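Local coordinates for periplasmic binding protein (Veillonella parvula, PDB 4MO9) that probably captures a solute, perhaps an iron-siderophore, in the cleft between two lobes and delivers it to an ABC importer, at residues Y181-V185 / D323-E328; S223-L227 / A313-P318; E176-F180 / E350-F355; D148-E152 / P318-D323; D258-I262 / Y329-F334. The contacts are given in a common frame with arbitrary orientation. Residue numbers count along the deposited sequence, not the author numbering.

Contact 1 of 5, residues Y181-V185 / D323-E328; sequences YTNRV and DAAVFE
The phenol ring of Tyr181 lies alongside Ala324, with CD1 3.7 Å from Ala324 CB, and its hydroxyl donates a hydrogen bond from OH to Asp323 OD1 (2.6 Å). Chi1 of Tyr181 is t and that of Asp323 is p (77°), which brings the two polar ends together although neither CA-to-CB bond points straight across. Residues 181-185 are a turn of the long helix 171-194, and residues 324-328 belong to helix 324-334. The short axes run almost parallel, 12° apart, and approach to 9.2 Å. Ala324 permits the closest backbone approach, its CA 5.6 Å from that of Val185, and its CB also touches Val185 CG2 (3.7 Å). Val185 (chi1 t) covers one face of the Phe327 ring (chi1 m, chi2 86°), CG1 lying 4.1 Å from the centroid as a CH-pi contact. Near Arg184 and Glu328, a water donates to Arg184 O (3.0 Å) and Glu328 OE2 (2.6 Å). Arg184 NE stays 4.2 Å from Glu328 OE2, beyond a salt bridge; the guanidinium bonds back to the Phe180 carbonyl, while Glu328 OE1 pairs with Thr347. The long helix thus packs beside the start of a C-terminal-lobe helix, a bracing of two lobes by an interdomain helix that is typical of the TroA-like periplasmic binding protein fold.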
# COMPACT_ATOMS: atom_id res chain seq x y z
N TYR A 181 -12.22 -7.54 -2.57
CA TYR A 181 -11.39 -7.27 -1.40
C TYR A 181 -11.92 -8.02 -0.19
O TYR A 181 -11.15 -8.66 0.57
CB TYR A 181 -11.37 -5.77 -1.09
CG TYR A 181 -10.43 -5.42 0.04
CD1 TYR A 181 -9.08 -5.16 -0.21
CD2 TYR A 181 -10.87 -5.37 1.36
CE1 TYR A 181 -8.21 -4.85 0.82
CE2 TYR A 181 -10.01 -5.06 2.40
CZ TYR A 181 -8.68 -4.80 2.13
OH TYR A 181 -7.81 -4.50 3.16
N THR A 182 -13.23 -7.92 0.01
CA THR A 182 -13.91 -8.50 1.16
C THR A 182 -13.84 -10.03 1.17
O THR A 182 -13.59 -10.62 2.24
CB THR A 182 -15.39 -8.04 1.24
OG1 THR A 182 -15.44 -6.61 1.28
CG2 THR A 182 -16.09 -8.60 2.50
N ASN A 183 -14.07 -10.68 0.02
CA ASN A 183 -13.98 -12.14 -0.07
C ASN A 183 -12.66 -12.60 0.55
O ASN A 183 -12.61 -13.57 1.31
CB ASN A 183 -14.00 -12.67 -1.52
CG ASN A 183 -15.29 -12.36 -2.28
OD1 ASN A 183 -16.34 -12.07 -1.68
ND2 ASN A 183 -15.22 -12.44 -3.61
N ARG A 184 -11.59 -11.90 0.21
CA ARG A 184 -10.24 -12.38 0.53
C ARG A 184 -9.79 -12.04 1.94
O ARG A 184 -9.23 -12.89 2.65
CB ARG A 184 -9.24 -11.84 -0.51
CG ARG A 184 -9.46 -12.48 -1.87
CD ARG A 184 -8.76 -11.74 -2.97
NE ARG A 184 -8.79 -12.54 -4.20
CZ ARG A 184 -9.85 -12.64 -4.99
NH1 ARG A 184 -10.96 -11.98 -4.70
NH2 ARG A 184 -9.80 -13.40 -6.08
N VAL A 185 -10.04 -10.81 2.36
CA VAL A 185 -9.60 -10.41 3.69
C VAL A 185 -10.40 -11.13 4.78
O VAL A 185 -9.82 -11.55 5.80
CB VAL A 185 -9.61 -8.89 3.86
CG1 VAL A 185 -9.39 -8.49 5.32
CG2 VAL A 185 -8.53 -8.28 2.98
N ASP A 323 -4.57 -4.31 -1.28
CA ASP A 323 -3.75 -4.89 -0.21
C ASP A 323 -4.27 -6.20 0.38
O ASP A 323 -3.64 -6.78 1.27
CB ASP A 323 -3.35 -3.87 0.89
CG ASP A 323 -4.48 -3.54 1.87
OD1 ASP A 323 -5.52 -4.24 1.95
OD2 ASP A 323 -4.32 -2.52 2.59
N ALA A 324 -5.41 -6.68 -0.13
CA ALA A 324 -5.90 -8.00 0.26
C ALA A 324 -4.83 -9.06 0.00
O ALA A 324 -4.74 -10.05 0.73
CB ALA A 324 -7.17 -8.35 -0.51
N ALA A 325 -4.03 -8.83 -1.04
CA ALA A 325 -2.93 -9.74 -1.35
C ALA A 325 -1.89 -9.79 -0.23
O ALA A 325 -1.23 -10.82 -0.03
CB ALA A 325 -2.27 -9.35 -2.66
N VAL A 326 -1.73 -8.69 0.49
CA VAL A 326 -0.77 -8.65 1.59
C VAL A 326 -1.31 -9.45 2.78
O VAL A 326 -0.56 -10.20 3.42
CB VAL A 326 -0.48 -7.22 2.05
CG1 VAL A 326 0.48 -7.23 3.23
CG2 VAL A 326 0.12 -6.41 0.90
N PHE A 327 -2.59 -9.29 3.06
CA PHE A 327 -3.25 -10.07 4.12
C PHE A 327 -3.05 -11.56 3.84
O PHE A 327 -2.70 -12.33 4.73
CB PHE A 327 -4.75 -9.75 4.19
CG PHE A 327 -5.09 -8.51 4.99
CD1 PHE A 327 -5.08 -7.25 4.39
CD2 PHE A 327 -5.47 -8.60 6.33
CE1 PHE A 327 -5.41 -6.11 5.11
CE2 PHE A 327 -5.81 -7.45 7.07
CZ PHE A 327 -5.79 -6.20 6.45
N GLU A 328 -3.27 -11.96 2.59
CA GLU A 328 -3.10 -13.36 2.19
C GLU A 328 -1.65 -13.82 2.29
O GLU A 328 -1.37 -14.92 2.78
CB GLU A 328 -3.61 -13.56 0.76
CG GLU A 328 -5.13 -13.42 0.60
CD GLU A 328 -5.58 -13.78 -0.80
OE1 GLU A 328 -4.79 -13.54 -1.75
OE2 GLU A 328 -6.70 -14.30 -0.96
O HOH W 1 -8.28 -15.15 0.90

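Contact 2 of 5, residues S223-L227 / A313-P318; sequences SWGAL and AHHGLP
In this TroA-like binding protein, the loop that leaves strand 310-313 of the C-terminal-lobe sheet packs against the first turn of helix 224-230. Ser223 occupies the N-cap position without a side-chain capping bond. Across the contact, a type I beta turn spans His314 to Leu317, closed by Leu317 N to His314 O (3.2 Å) and supported by Gly316 N to His314 ND1 (2.9 Å). Apolar packing centres on Trp224 (chi1 m, chi2 100°), whose indole slots between Ala313 and Pro318: CH2 is 3.7 Å from Ala313 CB, and Pro318 CG lies over one ring face, 3.3 Å from CZ2. Leu227 (m, t) adds CD1 against Pro318 CB at 3.8 Å. The His314 carbonyl oxygen meets the indole edge, 3.5 Å from CZ2. The rings of Trp224 and His315 (chi1 t) meet rim to rim, planes at 18°, with the His315 side chain about 9 Å from the bound trimethylamine oxide. This edge-on approach allows the polar link, a hydrogen bond from Trp224 NE1 to His315 ND1 of 3.0 Å.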
# COMPACT_ATOMS: atom_id res chain seq x y z
N SER A 223 1.44 -0.27 10.78
CA SER A 223 1.89 -0.64 9.43
C SER A 223 2.10 -2.15 9.31
O SER A 223 1.23 -2.92 9.72
CB SER A 223 3.17 0.14 9.08
OG SER A 223 3.58 -0.11 7.74
N TRP A 224 3.25 -2.57 8.78
CA TRP A 224 3.55 -4.00 8.64
C TRP A 224 3.39 -4.76 9.96
O TRP A 224 3.01 -5.95 9.97
CB TRP A 224 4.97 -4.23 8.08
CG TRP A 224 5.05 -4.00 6.60
CD1 TRP A 224 5.51 -2.88 5.97
CD2 TRP A 224 4.61 -4.90 5.58
NE1 TRP A 224 5.39 -3.03 4.60
CE2 TRP A 224 4.84 -4.26 4.33
CE3 TRP A 224 4.04 -6.18 5.58
CZ2 TRP A 224 4.53 -4.87 3.11
CZ3 TRP A 224 3.74 -6.78 4.38
CH2 TRP A 224 3.98 -6.12 3.15
N GLY A 225 3.69 -4.10 11.07
CA GLY A 225 3.55 -4.75 12.36
C GLY A 225 2.09 -5.00 12.71
O GLY A 225 1.75 -6.03 13.31
N ALA A 226 1.22 -4.07 12.34
CA ALA A 226 -0.21 -4.26 12.58
C ALA A 226 -0.75 -5.39 11.70
O ALA A 226 -1.53 -6.24 12.16
CB ALA A 226 -0.99 -2.97 12.33
N LEU A 227 -0.35 -5.40 10.43
CA LEU A 227 -0.79 -6.42 9.50
C LEU A 227 -0.31 -7.81 9.92
O LEU A 227 -1.07 -8.78 9.86
CB LEU A 227 -0.29 -6.10 8.09
CG LEU A 227 -0.88 -4.85 7.44
CD1 LEU A 227 -0.12 -4.53 6.15
CD2 LEU A 227 -2.35 -5.06 7.14
N ALA A 313 8.08 -9.09 0.91
CA ALA A 313 6.88 -8.59 0.26
C ALA A 313 7.12 -7.13 -0.11
O ALA A 313 7.94 -6.47 0.53
CB ALA A 313 5.67 -8.72 1.17
N HIS A 314 6.41 -6.63 -1.12
CA HIS A 314 6.62 -5.27 -1.61
C HIS A 314 6.05 -4.23 -0.64
O HIS A 314 4.86 -4.27 -0.29
CB HIS A 314 5.96 -5.11 -3.00
CG HIS A 314 6.39 -3.88 -3.73
ND1 HIS A 314 6.04 -2.61 -3.31
CD2 HIS A 314 7.13 -3.71 -4.85
CE1 HIS A 314 6.55 -1.72 -4.13
NE2 HIS A 314 7.22 -2.35 -5.08
N HIS A 315 6.90 -3.29 -0.23
CA HIS A 315 6.59 -2.25 0.77
C HIS A 315 5.43 -1.34 0.37
O HIS A 315 4.78 -0.73 1.23
CB HIS A 315 7.86 -1.41 1.01
CG HIS A 315 7.82 -0.55 2.24
ND1 HIS A 315 7.29 -0.98 3.43
CD2 HIS A 315 8.29 0.70 2.46
CE1 HIS A 315 7.41 -0.02 4.34
NE2 HIS A 315 8.02 1.00 3.77
N GLY A 316 5.15 -1.26 -0.93
CA GLY A 316 4.14 -0.33 -1.42
C GLY A 316 2.77 -0.96 -1.64
O GLY A 316 1.86 -0.32 -2.15
N LEU A 317 2.64 -2.22 -1.25
CA LEU A 317 1.36 -2.91 -1.40
C LEU A 317 0.34 -2.64 -0.28
O LEU A 317 -0.86 -2.62 -0.57
CB LEU A 317 1.56 -4.42 -1.60
CG LEU A 317 2.22 -4.88 -2.91
CD1 LEU A 317 2.51 -6.38 -2.88
CD2 LEU A 317 1.35 -4.52 -4.12
N PRO A 318 0.78 -2.43 0.98
CA PRO A 318 -0.19 -2.10 2.03
C PRO A 318 -0.88 -0.74 1.87
O PRO A 318 -0.54 0.04 0.98
CB PRO A 318 0.66 -2.07 3.30
CG PRO A 318 1.76 -3.06 3.02
CD PRO A 318 2.10 -2.78 1.56

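Contact 3 of 5, residues E176-F180 / E350-F355; sequences EISKF and EFYDKF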
# COMPACT_ATOMS: atom_id res chain seq x y z
N GLU A 176 -18.07 -4.42 -7.06
CA GLU A 176 -17.25 -5.57 -7.45
C GLU A 176 -15.90 -5.52 -6.76
O GLU A 176 -15.38 -6.54 -6.32
CB GLU A 176 -17.01 -5.58 -8.95
CG GLU A 176 -18.25 -5.63 -9.81
CD GLU A 176 -17.92 -5.34 -11.26
OE1 GLU A 176 -16.78 -5.68 -11.68
OE2 GLU A 176 -18.79 -4.78 -11.98
N ILE A 177 -15.31 -4.33 -6.70
CA ILE A 177 -13.98 -4.19 -6.11
C ILE A 177 -14.04 -4.45 -4.61
O ILE A 177 -13.16 -5.13 -4.06
CB ILE A 177 -13.39 -2.79 -6.40
CG1 ILE A 177 -13.15 -2.63 -7.91
CG2 ILE A 177 -12.10 -2.56 -5.63
CD1 ILE A 177 -12.84 -1.17 -8.34
N SER A 178 -15.08 -3.94 -3.96
CA SER A 178 -15.30 -4.14 -2.53
C SER A 178 -15.50 -5.62 -2.20
O SER A 178 -14.99 -6.12 -1.19
CB SER A 178 -16.52 -3.34 -2.07
OG SER A 178 -16.66 -3.44 -0.66
N LYS A 179 -16.25 -6.32 -3.04
CA LYS A 179 -16.49 -7.75 -2.80
C LYS A 179 -15.23 -8.56 -3.06
O LYS A 179 -14.94 -9.51 -2.33
CB LYS A 179 -17.66 -8.25 -3.64
CG LYS A 179 -19.02 -7.74 -3.16
CD LYS A 179 -20.13 -8.21 -4.08
CE LYS A 179 -21.48 -7.67 -3.61
NZ LYS A 179 -22.56 -8.17 -4.49
N PHE A 180 -14.47 -8.19 -4.09
CA PHE A 180 -13.19 -8.84 -4.36
C PHE A 180 -12.29 -8.74 -3.13
O PHE A 180 -11.65 -9.72 -2.72
CB PHE A 180 -12.49 -8.16 -5.54
CG PHE A 180 -11.12 -8.71 -5.86
CD1 PHE A 180 -10.96 -9.65 -6.88
CD2 PHE A 180 -10.00 -8.28 -5.16
CE1 PHE A 180 -9.69 -10.16 -7.18
CE2 PHE A 180 -8.73 -8.79 -5.46
CZ PHE A 180 -8.58 -9.73 -6.47
N GLU A 350 -4.75 -10.93 -10.41
CA GLU A 350 -6.16 -10.91 -10.75
C GLU A 350 -6.76 -9.51 -10.55
O GLU A 350 -7.61 -9.08 -11.34
CB GLU A 350 -6.92 -11.96 -9.94
CG GLU A 350 -8.36 -12.17 -10.39
CD GLU A 350 -9.02 -13.33 -9.66
OE1 GLU A 350 -8.30 -14.12 -9.00
OE2 GLU A 350 -10.26 -13.44 -9.75
N PHE A 351 -6.30 -8.80 -9.52
CA PHE A 351 -6.78 -7.43 -9.31
C PHE A 351 -6.40 -6.60 -10.53
O PHE A 351 -7.22 -5.84 -11.06
CB PHE A 351 -6.22 -6.81 -8.02
CG PHE A 351 -6.77 -5.44 -7.74
CD1 PHE A 351 -7.85 -5.28 -6.89
CD2 PHE A 351 -6.23 -4.32 -8.36
CE1 PHE A 351 -8.39 -4.00 -6.65
CE2 PHE A 351 -6.76 -3.05 -8.13
CZ PHE A 351 -7.83 -2.89 -7.28
N TYR A 352 -5.16 -6.73 -10.99
CA TYR A 352 -4.75 -6.04 -12.21
C TYR A 352 -5.58 -6.48 -13.42
O TYR A 352 -6.13 -5.63 -14.13
CB TYR A 352 -3.26 -6.27 -12.52
CG TYR A 352 -2.32 -5.29 -11.85
CD1 TYR A 352 -2.03 -5.39 -10.49
CD2 TYR A 352 -1.71 -4.28 -12.57
CE1 TYR A 352 -1.16 -4.50 -9.87
CE2 TYR A 352 -0.85 -3.37 -11.96
CZ TYR A 352 -0.57 -3.49 -10.61
OH TYR A 352 0.29 -2.59 -10.00
N ASP A 353 -5.63 -7.79 -13.66
CA ASP A 353 -6.35 -8.34 -14.82
C ASP A 353 -7.81 -7.86 -14.86
O ASP A 353 -8.31 -7.46 -15.91
CB ASP A 353 -6.33 -9.87 -14.81
CG ASP A 353 -4.97 -10.45 -15.19
OD1 ASP A 353 -4.12 -9.73 -15.77
OD2 ASP A 353 -4.75 -11.65 -14.91
N LYS A 354 -8.47 -7.91 -13.71
CA LYS A 354 -9.90 -7.57 -13.62
C LYS A 354 -10.22 -6.08 -13.70
O LYS A 354 -11.20 -5.70 -14.35
CB LYS A 354 -10.52 -8.14 -12.34
CG LYS A 354 -10.93 -9.61 -12.43
CD LYS A 354 -11.42 -10.14 -11.08
CE LYS A 354 -12.69 -9.42 -10.61
NZ LYS A 354 -13.89 -9.75 -11.42
N PHE A 355 -9.42 -5.24 -13.04
CA PHE A 355 -9.81 -3.83 -12.82
C PHE A 355 -8.88 -2.76 -13.40
O PHE A 355 -9.35 -1.71 -13.82
CB PHE A 355 -9.95 -3.56 -11.32
CG PHE A 355 -10.92 -4.47 -10.63
CD1 PHE A 355 -12.25 -4.51 -11.02
CD2 PHE A 355 -10.50 -5.28 -9.58
CE1 PHE A 355 -13.16 -5.35 -10.38
CE2 PHE A 355 -11.40 -6.12 -8.93
CZ PHE A 355 -12.73 -6.15 -9.34
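An aromatic cluster joins the long helix 171-194 to the C-terminal helix 344-355 in this antiparallel helix pair. The short axes run at 165° and come no closer than 11.9 Å, a wide spacing filled by large side chains. Phe180 is the knob, set into a hole formed by Glu350, Phe351, Lys354 and Phe355. Two rings turn their edges to its face: Phe355 in an edge-to-face pair (centroids 5.8 Å apart, planes at 85°) and Phe351 in an offset edge-to-face pair (5.8 Å, 70°). One turn earlier, Ile177 lies over the face of Phe355, its CG1 3.6 Å from the ring centroid in a CH-pi contact, and its CG2 approaches Phe351 CE1 at 4.1 Å. The aliphatic parts of Glu350 and Lys354 border the cluster, with CG of Glu350 4.0 Å from Phe180 CE1 and CE of Lys354 4.1 Å from Phe180 CD1. No hydrogen bond crosses between the segments. Arg184, one turn along from Phe180, makes a cation-pi contact with its ring, whereas Ala57 of helix 52-59 touches Ile177, Phe351 and Phe355. Such knob-into-hole packing of a C-terminal helix on the long interdomain helix fits the helical backbone linking the lobes in TroA-like binding proteins.

Contact 4 of 5, residues D148-E152 / P318-D323; sequences DYHAE and PREVFD
Pro318 opens the second segment, its CB 3.7 Å from Glu152 OE2. Arg319 follows with positive phi/psi (43/44), its CA 4.5 Å from that of His150 in the facing loop, where Tyr149 to Ala151 have helical phi/psi without the regular bonds. Its N donates to OE2 of Glu152 (chi1 and chi2 m) at 2.8 Å, its CA makes a CA-H...O contact with Tyr149 O (3.4 Å), and its CB covers one face of the His150 ring, 3.9 Å from the centroid. A water links Arg319 NE (2.8 Å) to His150 NE2 (2.7 Å). Here the loops after strands 143-147 and 310-313, one from each lobe, meet at the floor of the interlobe cleft of the TroA-like fold; the Arg319 side chain is about 6 Å from bound trimethylamine oxide. Glu320 begins a type I turn to Asp323, and the face of the Tyr149 ring (chi1 m) lies against Glu320 C and Val321 CA. Val321 CB is 4.0 Å from Tyr149 OH, which hydrogen-bonds to Thr54. Asp323 (chi1 p) brings OD2 to 2.5 Å from Glu152 OE1, while its OD1 accepts from Tyr181.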
# COMPACT_ATOMS: atom_id res chain seq x y z
N ASP A 148 -9.65 6.15 3.79
CA ASP A 148 -8.70 5.65 4.78
C ASP A 148 -8.36 4.19 4.55
O ASP A 148 -8.99 3.28 5.12
CB ASP A 148 -9.23 5.86 6.22
CG ASP A 148 -8.17 5.57 7.28
OD1 ASP A 148 -6.97 5.38 6.94
OD2 ASP A 148 -8.52 5.54 8.48
N TYR A 149 -7.35 3.96 3.72
CA TYR A 149 -6.80 2.63 3.56
C TYR A 149 -5.73 2.34 4.61
O TYR A 149 -5.35 1.17 4.80
CB TYR A 149 -6.21 2.49 2.15
CG TYR A 149 -7.24 2.52 1.03
CD1 TYR A 149 -8.36 1.70 1.07
CD2 TYR A 149 -7.09 3.38 -0.05
CE1 TYR A 149 -9.29 1.71 0.04
CE2 TYR A 149 -8.02 3.42 -1.08
CZ TYR A 149 -9.12 2.58 -1.03
OH TYR A 149 -10.04 2.60 -2.05
N HIS A 150 -5.25 3.38 5.31
CA HIS A 150 -4.14 3.20 6.24
C HIS A 150 -4.58 2.50 7.51
O HIS A 150 -3.77 1.87 8.20
CB HIS A 150 -3.47 4.53 6.59
CG HIS A 150 -2.74 5.17 5.45
ND1 HIS A 150 -3.38 5.83 4.43
CD2 HIS A 150 -1.41 5.23 5.17
CE1 HIS A 150 -2.48 6.27 3.56
NE2 HIS A 150 -1.28 5.93 3.99
N ALA A 151 -5.87 2.60 7.83
CA ALA A 151 -6.38 1.95 9.05
C ALA A 151 -6.24 0.43 8.97
O ALA A 151 -6.11 -0.25 9.99
CB ALA A 151 -7.85 2.32 9.27
N GLU A 152 -6.29 -0.09 7.75
CA GLU A 152 -6.34 -1.53 7.51
C GLU A 152 -7.50 -2.17 8.28
O GLU A 152 -7.34 -3.23 8.91
CB GLU A 152 -5.01 -2.19 7.87
CG GLU A 152 -3.77 -1.56 7.21
CD GLU A 152 -3.64 -1.89 5.72
OE1 GLU A 152 -4.66 -2.27 5.09
OE2 GLU A 152 -2.51 -1.75 5.18
N PRO A 318 0.78 -2.43 0.98
CA PRO A 318 -0.19 -2.10 2.03
C PRO A 318 -0.88 -0.74 1.87
O PRO A 318 -0.54 0.04 0.98
CB PRO A 318 0.66 -2.07 3.30
CG PRO A 318 1.76 -3.06 3.02
CD PRO A 318 2.10 -2.78 1.56
N ARG A 319 -1.82 -0.47 2.78
CA ARG A 319 -2.64 0.76 2.75
C ARG A 319 -3.13 1.11 1.35
O ARG A 319 -3.12 2.29 0.94
CB ARG A 319 -1.96 1.95 3.49
CG ARG A 319 -0.48 2.26 3.14
CD ARG A 319 -0.32 3.13 1.88
NE ARG A 319 1.08 3.49 1.61
CZ ARG A 319 1.86 2.86 0.73
NH1 ARG A 319 1.39 1.84 0.03
NH2 ARG A 319 3.12 3.25 0.55
N GLU A 320 -3.60 0.10 0.62
CA GLU A 320 -4.11 0.30 -0.73
C GLU A 320 -5.29 -0.59 -1.06
O GLU A 320 -5.54 -1.60 -0.38
CB GLU A 320 -3.01 0.08 -1.79
CG GLU A 320 -2.28 1.36 -2.25
CD GLU A 320 -3.21 2.38 -2.93
OE1 GLU A 320 -4.39 2.04 -3.23
OE2 GLU A 320 -2.75 3.52 -3.20
N VAL A 321 -5.97 -0.23 -2.14
CA VAL A 321 -7.17 -0.94 -2.58
C VAL A 321 -6.87 -2.41 -2.88
O VAL A 321 -7.75 -3.26 -2.72
CB VAL A 321 -7.83 -0.23 -3.79
CG1 VAL A 321 -6.89 -0.27 -5.01
CG2 VAL A 321 -9.19 -0.86 -4.12
N PHE A 322 -5.64 -2.71 -3.30
CA PHE A 322 -5.28 -4.09 -3.64
C PHE A 322 -4.55 -4.84 -2.51
O PHE A 322 -3.97 -5.91 -2.75
CB PHE A 322 -4.47 -4.15 -4.95
CG PHE A 322 -3.30 -3.18 -5.01
CD1 PHE A 322 -2.48 -2.96 -3.90
CD2 PHE A 322 -3.01 -2.50 -6.19
CE1 PHE A 322 -1.41 -2.07 -3.96
CE2 PHE A 322 -1.93 -1.60 -6.26
CZ PHE A 322 -1.14 -1.39 -5.14
N ASP A 323 -4.57 -4.31 -1.28
CA ASP A 323 -3.75 -4.89 -0.21
C ASP A 323 -4.27 -6.20 0.38
O ASP A 323 -3.64 -6.78 1.27
CB ASP A 323 -3.35 -3.87 0.89
CG ASP A 323 -4.48 -3.54 1.87
OD1 ASP A 323 -5.52 -4.24 1.95
OD2 ASP A 323 -4.32 -2.52 2.59
O HOH W 2 1.16 6.05 2.78

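Contact 5 of 5, residues D258-I262 / Y329-F334; sequences DIIMI and YLAKTF
Two side chains rising from one face of strand 259-262, Ile259 and Met261, fit the hollows along helix 329-334. The strand and helix axes run at 151° and approach to 11.0 Å, with Ile259 CA 7.9 Å from Phe334 CA and Met261 CA 9.6 Å from Leu330 CA. Met261, present as selenomethionine, is the longer bump: chi1 and chi2 are t and chi3 is m, so the chain extends before its methyl bends into a hollow lined by Leu330 CD2 (3.5 Å from CE), Thr333 CG2 (4.0 Å from CE) and Phe334 CE1 (4.1 Å from CE). Its selenium lies at the edge of the Tyr329 ring, 4.0 Å from CE1, a Met-aromatic contact. Ile259 (m, t) has its CD1 at the edge of the Phe334 ring, 3.7 Å from Phe334 CD1. Thr333 turns its hydroxyl back to Tyr329 O (OG1 to O 2.6 Å), while its CG2 meets Met261 CE. Between these segments the helix-on-sheet layer of the C-terminal lobe is held by apolar packing and one Met-aromatic contact, with no hydrogen bond.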
# COMPACT_ATOMS: atom_id res chain seq x y z
N ASP A 258 11.30 -17.14 14.41
CA ASP A 258 10.90 -18.24 13.52
C ASP A 258 10.97 -17.81 12.06
O ASP A 258 11.33 -18.60 11.18
CB ASP A 258 9.48 -18.70 13.84
CG ASP A 258 9.36 -19.39 15.20
OD1 ASP A 258 10.26 -20.17 15.57
OD2 ASP A 258 8.34 -19.14 15.89
N ILE A 259 10.61 -16.55 11.80
CA ILE A 259 10.45 -16.05 10.43
C ILE A 259 11.08 -14.65 10.33
O ILE A 259 11.03 -13.87 11.28
CB ILE A 259 8.94 -16.02 10.05
CG1 ILE A 259 8.37 -17.44 10.01
CG2 ILE A 259 8.69 -15.28 8.73
CD1 ILE A 259 6.85 -17.50 9.92
N ILE A 260 11.71 -14.36 9.19
CA ILE A 260 12.23 -13.02 8.89
C ILE A 260 11.57 -12.59 7.59
O ILE A 260 11.48 -13.38 6.64
CB ILE A 260 13.77 -13.03 8.71
CG1 ILE A 260 14.50 -13.25 10.04
CG2 ILE A 260 14.25 -11.73 8.07
CD1 ILE A 260 16.03 -13.48 9.89
N MSE A 261 11.09 -11.35 7.53
CA MSE A 261 10.58 -10.82 6.28
C MSE A 261 11.19 -9.45 6.03
O MSE A 261 11.06 -8.54 6.87
CB MSE A 261 9.05 -10.73 6.31
CG MSE A 261 8.44 -10.53 4.92
SE MSE A 261 6.49 -10.40 4.97
CE MSE A 261 6.19 -12.05 5.98
N ILE A 262 11.89 -9.31 4.89
CA ILE A 262 12.54 -8.06 4.51
C ILE A 262 11.74 -7.39 3.39
O ILE A 262 11.60 -7.97 2.32
CB ILE A 262 13.97 -8.30 3.98
CG1 ILE A 262 14.79 -9.14 4.97
CG2 ILE A 262 14.66 -6.96 3.68
CD1 ILE A 262 15.06 -8.46 6.30
N TYR A 329 -0.72 -12.99 1.83
CA TYR A 329 0.70 -13.36 1.87
C TYR A 329 1.20 -13.56 3.29
O TYR A 329 1.95 -14.50 3.57
CB TYR A 329 1.56 -12.29 1.19
CG TYR A 329 3.01 -12.69 1.07
CD1 TYR A 329 4.00 -12.06 1.82
CD2 TYR A 329 3.39 -13.70 0.20
CE1 TYR A 329 5.34 -12.44 1.70
CE2 TYR A 329 4.72 -14.08 0.07
CZ TYR A 329 5.69 -13.45 0.82
OH TYR A 329 7.01 -13.84 0.69
N LEU A 330 0.80 -12.68 4.20
CA LEU A 330 1.26 -12.80 5.58
C LEU A 330 0.69 -14.05 6.24
O LEU A 330 1.41 -14.81 6.87
CB LEU A 330 0.89 -11.55 6.39
CG LEU A 330 1.64 -10.27 6.05
CD1 LEU A 330 0.96 -9.08 6.72
CD2 LEU A 330 3.11 -10.37 6.48
N ALA A 331 -0.61 -14.28 6.07
CA ALA A 331 -1.27 -15.44 6.70
C ALA A 331 -0.76 -16.76 6.14
O ALA A 331 -0.53 -17.73 6.89
CB ALA A 331 -2.78 -15.34 6.54
N LYS A 332 -0.58 -16.81 4.82
CA LYS A 332 -0.04 -18.00 4.16
C LYS A 332 1.42 -18.25 4.54
O LYS A 332 1.87 -19.40 4.62
CB LYS A 332 -0.21 -17.88 2.64
CG LYS A 332 0.30 -19.07 1.82
CD LYS A 332 0.03 -18.81 0.33
CE LYS A 332 0.34 -20.01 -0.56
NZ LYS A 332 -0.69 -21.08 -0.50
N THR A 333 2.18 -17.18 4.79
CA THR A 333 3.59 -17.32 5.18
C THR A 333 3.69 -17.86 6.60
O THR A 333 4.48 -18.78 6.89
CB THR A 333 4.32 -15.96 5.10
OG1 THR A 333 4.38 -15.53 3.73
CG2 THR A 333 5.75 -16.05 5.67
N PHE A 334 2.87 -17.30 7.49
CA PHE A 334 2.85 -17.73 8.88
C PHE A 334 2.22 -19.11 9.07
O PHE A 334 2.65 -19.87 9.93
CB PHE A 334 2.12 -16.70 9.75
CG PHE A 334 2.68 -15.30 9.64
CD1 PHE A 334 4.04 -15.12 9.42
CD2 PHE A 334 1.85 -14.18 9.74
CE1 PHE A 334 4.57 -13.84 9.31
CE2 PHE A 334 2.38 -12.90 9.63
CZ PHE A 334 3.75 -12.74 9.41

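How the contacts relate
Contacts 1, 2, 4 and 5 are buried, whereas contact 3 is partly buried, with charged residues at its rim. Contacts 1 and 3 share helix 171-194, and a weak, long ion pair between Arg184 and Glu350 connects them; contacts 1 and 5 divide helix 324-334 between its first and last turns. Contact 4 shares Asp323 with contact 1 and Pro318 with contact 2, so one loop carries the chain from the cleft to the helix layer. Chemistry follows place: contacts 1 and 4 mix hydrogen bonds and a water with packing, and a histidine-indole bond marks contact 2, while contacts 3 and 5, about 24 Å apart between centres, rely on apolar and aromatic packing.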